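Local coordinates for putative alpha KG dependent 2,4-D dioxygenase (Burkholderia xenovorans, PDB 5J92), which probably acts as an iron(II)- and 2-oxoglutarate-dependent dioxygenase of the TauD/TfdA family, possibly acting on 2,4-D, at the interface of chains A and B. Sequence-based numbering; all coordinates share one arbitrary frame. Chains: chain A/B, Putative alpha KG dependent 2,4-D dioxygenase.

Contact 1: the interface of chains A and B. Residues chain A 272, 274-275; chain B 239-240, 243.
Helix 231-245 of chain B meets the end of strand 269-273 of chain A, in a TauD/TfdA-family dioxygenase, through two arginine-glutamate pairs. A:Arg272 and B:Glu243 reach toward each other from opposite directions as extended chains. The guanidinium meets the carboxylate end-on: NH1 of A:Arg272 donates to OE1 of B:Glu243 (2.7 Å), and NH2 donates to the syn lone pair of OE2 (2.8 Å). The two planes lie 23° apart, so this fork is slightly twisted. A:Arg274 forms a flatter fork with B:Glu240, its guanidinium plane only 10° from that of the carboxylate. Its NH2 binds OE2 of B:Glu240 at 2.8 Å and its NH1 binds OE1 at 3.1 Å, both on syn lone pairs. Bends at chi2 and chi3 fold the A:Arg274 chain back, setting its NH1 above the rim of one face of the A:Arg272 guanidinium, while CD of A:Pro275 lies above the rim of the A:Arg274 guanidinium. Within chain B, B:Arg239 also reaches B:Glu240: NH1 donates nearly along the C-O axis of OE1 and NH2 on its anti side, each at 3.2 Å. That oxygen thus accepts from arginines of both chains, which should favour a charged carboxylate and limit its rotation. A:Arg272 directly follows the iron ligand A:His271, so this strand carries a metal-binding residue and a subunit contact side by side.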
loop_
_atom_site.group_PDB
_atom_site.type_symbol
_atom_site.label_atom_id
_atom_site.label_comp_id
_atom_site.label_asym_id
_atom_site.label_seq_id
_atom_site.Cartn_x
_atom_site.Cartn_y
_atom_site.Cartn_z
ATOM N N ARG A 272 -9.970 -8.486 0.671
ATOM C CA ARG A 272 -9.046 -8.732 1.765
ATOM C C ARG A 272 -9.849 -8.804 3.046
ATOM O O ARG A 272 -10.916 -8.196 3.149
ATOM C CB ARG A 272 -7.975 -7.636 1.874
ATOM C CG ARG A 272 -8.521 -6.288 2.363
ATOM C CD ARG A 272 -7.435 -5.214 2.499
ATOM N NE ARG A 272 -8.002 -3.966 3.025
ATOM C CZ ARG A 272 -7.281 -2.954 3.500
ATOM N NH1 ARG A 272 -5.967 -3.044 3.505
ATOM N NH2 ARG A 272 -7.875 -1.858 3.987
ATOM N N ARG A 274 -9.960 -8.033 7.204
ATOM C CA ARG A 274 -9.467 -7.063 8.164
ATOM C C ARG A 274 -9.310 -7.714 9.525
ATOM O O ARG A 274 -10.108 -8.586 9.879
ATOM C CB ARG A 274 -10.423 -5.863 8.277
ATOM C CG ARG A 274 -10.632 -5.107 6.949
ATOM C CD ARG A 274 -9.372 -4.341 6.542
ATOM N NE ARG A 274 -9.050 -3.330 7.539
ATOM C CZ ARG A 274 -7.824 -3.053 7.958
ATOM N NH1 ARG A 274 -6.793 -3.733 7.478
ATOM N NH2 ARG A 274 -7.631 -2.119 8.880
ATOM N N PRO A 275 -8.305 -7.331 10.309
ATOM C CA PRO A 275 -8.188 -7.891 11.659
ATOM C C PRO A 275 -9.438 -7.573 12.473
ATOM O O PRO A 275 -10.123 -6.578 12.229
ATOM C CB PRO A 275 -6.956 -7.187 12.241
ATOM C CG PRO A 275 -6.199 -6.642 11.060
ATOM C CD PRO A 275 -7.267 -6.318 10.033
ATOM N N ARG B 239 2.751 -3.391 7.743
ATOM C CA ARG B 239 1.780 -3.164 6.678
ATOM C C ARG B 239 0.589 -2.358 7.178
ATOM O O ARG B 239 0.164 -1.386 6.537
ATOM C CB ARG B 239 1.306 -4.509 6.107
ATOM C CG ARG B 239 0.208 -4.360 5.046
ATOM C CD ARG B 239 -0.657 -5.624 4.886
ATOM N NE ARG B 239 -1.245 -6.085 6.145
ATOM C CZ ARG B 239 -2.260 -5.488 6.761
ATOM N NH1 ARG B 239 -2.805 -4.387 6.238
ATOM N NH2 ARG B 239 -2.722 -5.981 7.908
ATOM N N GLU B 240 0.028 -2.765 8.318
ATOM C CA GLU B 240 -1.116 -2.065 8.891
ATOM C C GLU B 240 -0.747 -0.640 9.281
ATOM O O GLU B 240 -1.474 0.305 8.957
ATOM C CB GLU B 240 -1.640 -2.849 10.099
ATOM C CG GLU B 240 -2.901 -2.292 10.762
ATOM C CD GLU B 240 -4.175 -2.582 9.973
ATOM O OE1 GLU B 240 -4.118 -3.368 8.996
ATOM O OE2 GLU B 240 -5.234 -2.015 10.325
ATOM N N GLU B 243 -0.193 1.584 6.075
ATOM C CA GLU B 243 -1.467 1.965 5.485
ATOM C C GLU B 243 -2.136 3.047 6.321
ATOM O O GLU B 243 -2.584 4.071 5.790
ATOM C CB GLU B 243 -2.373 0.735 5.329
ATOM C CG GLU B 243 -3.781 1.088 4.865
ATOM C CD GLU B 243 -4.697 -0.114 4.657
ATOM O OE1 GLU B 243 -4.231 -1.276 4.687
ATOM O OE2 GLU B 243 -5.912 0.106 4.465
#

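Contact 2: the interface of chains A and B. Residues chain A 116, 119-120; chain B 235-236, 239.
B:Asp236, on helix 231-245, inserts its carboxylate between A:Arg119 and A:Arg120, which follow helix 110-117 in this TauD/TfdA-type dioxygenase. A:Arg119 runs extended from CG to NE and crosses the aspartate at about a right angle. Its NH1 donates to OD2 of B:Asp236 over 2.8 Å; the oxygen lies in the guanidinium plane, but the donor stands above the carboxylate plane. The methylene CD of A:Arg119 also rests 3.6 Å from OD1 of B:Asp236. CD2 of A:Leu116 backs this arrangement, lying above the rim of one face of the A:Arg119 guanidinium and 3.9 Å from CG of B:Asp236. The other arginine, A:Arg120, makes a weak bond from NH1 to OD1 of B:Asp236. The same NH1 donates to the backbone oxygen O of A:Leu116 at 2.8 Å, coming from above the carbonyl plane, and this second bond ties the guanidinium to the end of the preceding helix 110-117. B:Arg239 holds OD1 within chain B, meeting it side-on with NE (3.0 Å) and NH2 (3.1 Å) from the same face of the carboxylate, and probably stabilises its negative charge. A turn at chi3 (54°) brings its NE and NH2 back toward B:Asp236 and leaves CD over the centre of the A:Arg120 guanidinium. That methylene also packs against CG of A:Arg120 at 3.8 Å, while the two guanidinium planes stand 75° apart.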
loop_
_atom_site.group_PDB
_atom_site.type_symbol
_atom_site.label_atom_id
_atom_site.label_comp_id
_atom_site.label_asym_id
_atom_site.label_seq_id
_atom_site.Cartn_x
_atom_site.Cartn_y
_atom_site.Cartn_z
ATOM N N LEU A 116 -2.921 -14.312 7.664
ATOM C CA LEU A 116 -2.112 -13.121 7.429
ATOM C C LEU A 116 -2.045 -12.748 5.950
ATOM O O LEU A 116 -2.089 -11.562 5.611
ATOM C CB LEU A 116 -0.707 -13.327 7.992
ATOM C CG LEU A 116 -0.631 -13.419 9.516
ATOM C CD1 LEU A 116 0.798 -13.627 9.988
ATOM C CD2 LEU A 116 -1.245 -12.170 10.150
ATOM N N ARG A 119 -4.954 -10.761 4.580
ATOM C CA ARG A 119 -5.064 -9.346 4.917
ATOM C C ARG A 119 -4.498 -8.446 3.828
ATOM O O ARG A 119 -4.627 -7.220 3.922
ATOM C CB ARG A 119 -4.370 -9.058 6.252
ATOM C CG ARG A 119 -5.023 -9.748 7.428
ATOM C CD ARG A 119 -4.250 -9.511 8.708
ATOM N NE ARG A 119 -4.953 -10.092 9.847
ATOM C CZ ARG A 119 -4.549 -9.990 11.102
ATOM N NH1 ARG A 119 -3.435 -9.325 11.393
ATOM N NH2 ARG A 119 -5.261 -10.557 12.068
ATOM N N ARG A 120 -3.885 -9.035 2.806
ATOM C CA ARG A 120 -3.396 -8.314 1.642
ATOM C C ARG A 120 -4.383 -8.478 0.488
ATOM O O ARG A 120 -4.950 -9.560 0.290
ATOM C CB ARG A 120 -1.997 -8.824 1.259
ATOM C CG ARG A 120 -0.925 -8.452 2.313
ATOM C CD ARG A 120 0.152 -9.505 2.504
ATOM N NE ARG A 120 1.188 -9.074 3.451
ATOM C CZ ARG A 120 1.174 -9.318 4.764
ATOM N NH1 ARG A 120 0.172 -9.989 5.311
ATOM N NH2 ARG A 120 2.168 -8.900 5.538
ATOM N N ARG B 235 5.890 -8.299 9.655
ATOM C CA ARG B 235 5.548 -7.700 8.371
ATOM C C ARG B 235 4.113 -7.209 8.369
ATOM O O ARG B 235 3.812 -6.154 7.794
ATOM C CB ARG B 235 5.755 -8.699 7.233
ATOM C CG ARG B 235 7.195 -9.042 6.998
ATOM C CD ARG B 235 7.406 -9.706 5.653
ATOM N NE ARG B 235 8.832 -9.878 5.427
ATOM C CZ ARG B 235 9.595 -9.046 4.728
ATOM N NH1 ARG B 235 9.080 -7.964 4.153
ATOM N NH2 ARG B 235 10.890 -9.311 4.611
ATOM N N ASP B 236 3.210 -7.962 9.001
ATOM C CA ASP B 236 1.809 -7.565 8.974
ATOM C C ASP B 236 1.560 -6.306 9.794
ATOM O O ASP B 236 0.735 -5.467 9.410
ATOM C CB ASP B 236 0.919 -8.694 9.467
ATOM C CG ASP B 236 -0.535 -8.417 9.184
ATOM O OD1 ASP B 236 -0.919 -8.447 7.991
ATOM O OD2 ASP B 236 -1.280 -8.152 10.149
ATOM N N ARG B 239 2.751 -3.391 7.743
ATOM C CA ARG B 239 1.780 -3.164 6.678
ATOM C C ARG B 239 0.589 -2.358 7.178
ATOM O O ARG B 239 0.164 -1.386 6.537
ATOM C CB ARG B 239 1.306 -4.509 6.107
ATOM C CG ARG B 239 0.208 -4.360 5.046
ATOM C CD ARG B 239 -0.657 -5.624 4.886
ATOM N NE ARG B 239 -1.245 -6.085 6.145
ATOM C CZ ARG B 239 -2.260 -5.488 6.761
ATOM N NH1 ARG B 239 -2.805 -4.387 6.238
ATOM N NH2 ARG B 239 -2.722 -5.981 7.908
#

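Contact 3: the interface of chains A and B. Residues chain A 112, 116, 185-187; chain B 232-233, 236.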
loop_
_atom_site.group_PDB
_atom_site.type_symbol
_atom_site.label_atom_id
_atom_site.label_comp_id
_atom_site.label_asym_id
_atom_site.label_seq_id
_atom_site.Cartn_x
_atom_site.Cartn_y
_atom_site.Cartn_z
ATOM N N ARG A 112 -2.484 -19.945 10.245
ATOM C CA ARG A 112 -1.747 -18.713 10.492
ATOM C C ARG A 112 -1.344 -18.045 9.186
ATOM O O ARG A 112 -1.510 -16.833 9.016
ATOM C CB ARG A 112 -0.515 -19.018 11.339
ATOM C CG ARG A 112 0.460 -17.864 11.502
ATOM C CD ARG A 112 1.569 -18.269 12.479
ATOM N NE ARG A 112 2.706 -17.351 12.465
ATOM C CZ ARG A 112 3.892 -17.644 11.944
ATOM N NH1 ARG A 112 4.093 -18.831 11.390
ATOM N NH2 ARG A 112 4.880 -16.759 11.981
ATOM N N LEU A 116 -2.921 -14.312 7.664
ATOM C CA LEU A 116 -2.112 -13.121 7.429
ATOM C C LEU A 116 -2.045 -12.748 5.950
ATOM O O LEU A 116 -2.089 -11.562 5.611
ATOM C CB LEU A 116 -0.707 -13.327 7.992
ATOM C CG LEU A 116 -0.631 -13.419 9.516
ATOM C CD1 LEU A 116 0.798 -13.627 9.988
ATOM C CD2 LEU A 116 -1.245 -12.170 10.150
ATOM N N ALA A 185 5.093 -11.823 2.347
ATOM C CA ALA A 185 4.428 -11.794 3.643
ATOM C C ALA A 185 5.259 -12.438 4.745
ATOM O O ALA A 185 4.789 -12.534 5.886
ATOM C CB ALA A 185 3.065 -12.478 3.557
ATOM N N GLY A 186 6.469 -12.896 4.430
ATOM C CA GLY A 186 7.357 -13.470 5.424
ATOM C C GLY A 186 7.320 -14.978 5.552
ATOM O O GLY A 186 7.844 -15.506 6.543
ATOM N N PHE A 187 6.714 -15.686 4.598
ATOM C CA PHE A 187 6.615 -17.140 4.624
ATOM C C PHE A 187 7.522 -17.712 3.546
ATOM O O PHE A 187 7.318 -17.447 2.358
ATOM C CB PHE A 187 5.175 -17.611 4.404
ATOM C CG PHE A 187 4.227 -17.216 5.504
ATOM C CD1 PHE A 187 4.096 -18.002 6.636
ATOM C CD2 PHE A 187 3.443 -16.081 5.387
ATOM C CE1 PHE A 187 3.221 -17.643 7.650
ATOM C CE2 PHE A 187 2.559 -15.725 6.393
ATOM C CZ PHE A 187 2.456 -16.499 7.520
ATOM N N PRO B 232 6.364 -13.038 9.734
ATOM C CA PRO B 232 5.019 -12.699 9.230
ATOM C C PRO B 232 4.254 -11.736 10.128
ATOM O O PRO B 232 3.642 -10.788 9.622
ATOM C CB PRO B 232 4.332 -14.067 9.138
ATOM C CG PRO B 232 5.440 -15.029 8.971
ATOM C CD PRO B 232 6.538 -14.499 9.844
ATOM N N GLU B 233 4.268 -11.945 11.449
ATOM C CA GLU B 233 3.561 -11.026 12.338
ATOM C C GLU B 233 4.177 -9.635 12.292
ATOM O O GLU B 233 3.459 -8.627 12.333
ATOM C CB GLU B 233 3.563 -11.568 13.773
ATOM C CG GLU B 233 2.549 -12.675 14.012
ATOM C CD GLU B 233 2.941 -14.010 13.405
ATOM O OE1 GLU B 233 4.108 -14.171 12.960
ATOM O OE2 GLU B 233 2.066 -14.911 13.377
ATOM N N ASP B 236 3.210 -7.962 9.001
ATOM C CA ASP B 236 1.809 -7.565 8.974
ATOM C C ASP B 236 1.560 -6.306 9.794
ATOM O O ASP B 236 0.735 -5.467 9.410
ATOM C CB ASP B 236 0.919 -8.694 9.467
ATOM C CG ASP B 236 -0.535 -8.417 9.184
ATOM O OD1 ASP B 236 -0.919 -8.447 7.991
ATOM O OD2 ASP B 236 -1.280 -8.152 10.149
HETATM O O HOH W 1 2.693 -11.201 7.046
#
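With CG anti to the backbone N (chi1 171°), A:Arg112 sends an extended chain off helix 110-117 toward B:Glu233, whose own chain bends at chi2 (74°) to present its carboxylate. The side chains cross at about a right angle, yet their flat groups lie only 3° from coplanar. A:Arg112 binds side-on: NE donates to OE2 of B:Glu233 at 2.7 Å, and NH2 donates to OE1 at 2.9 Å. Both nearly straight bonds use syn lone pairs and keep the oxygens in the guanidinium plane, a paired salt bridge that fixes the rotation of both groups. Beside it, B:Pro232, near the start of helix 231-245, is deeply buried against chain A. Its CG sits over the face of the A:Phe187 ring, 3.7 Å from the ring centroid, in a CH-pi contact, and its CB lies 3.5 Å from CZ of A:Phe187. A:Leu116 adds a further apolar contact, its CD1 meeting CB of B:Pro232 at 3.7 Å. CE1 of A:Phe187 also lies above the rim of the A:Arg112 guanidinium, so one aromatic ring may support both the salt bridge and the proline. Water 1 joins the backbone oxygens across the boundary, lying 2.7 Å from O of A:Ala185 and 2.8 Å from O of B:Pro232. Together the proline, salt bridge and water attach the beginning of one subunit's helix to its partner, and so contribute to holding the two-fold dimer of the crystal together.

Helix 231-245 of chain B supplies its side of all three contacts. The C-alpha centres of contact 1 and contact 2 are about 6 Å apart, as are those of contact 2 and contact 3; contacts 1 and 3 are separated by about 12 Å. B:Arg239 links contacts 1 and 2, while A:Leu116 and B:Asp236 link contacts 2 and 3. Arginine-carboxylate pairs recur in all three contacts, joined near the helix start by apolar packing of a proline. Two-fold symmetry repeats the seam with the chains exchanged, consistent with a dimer, although the structure alone does not establish that state in solution.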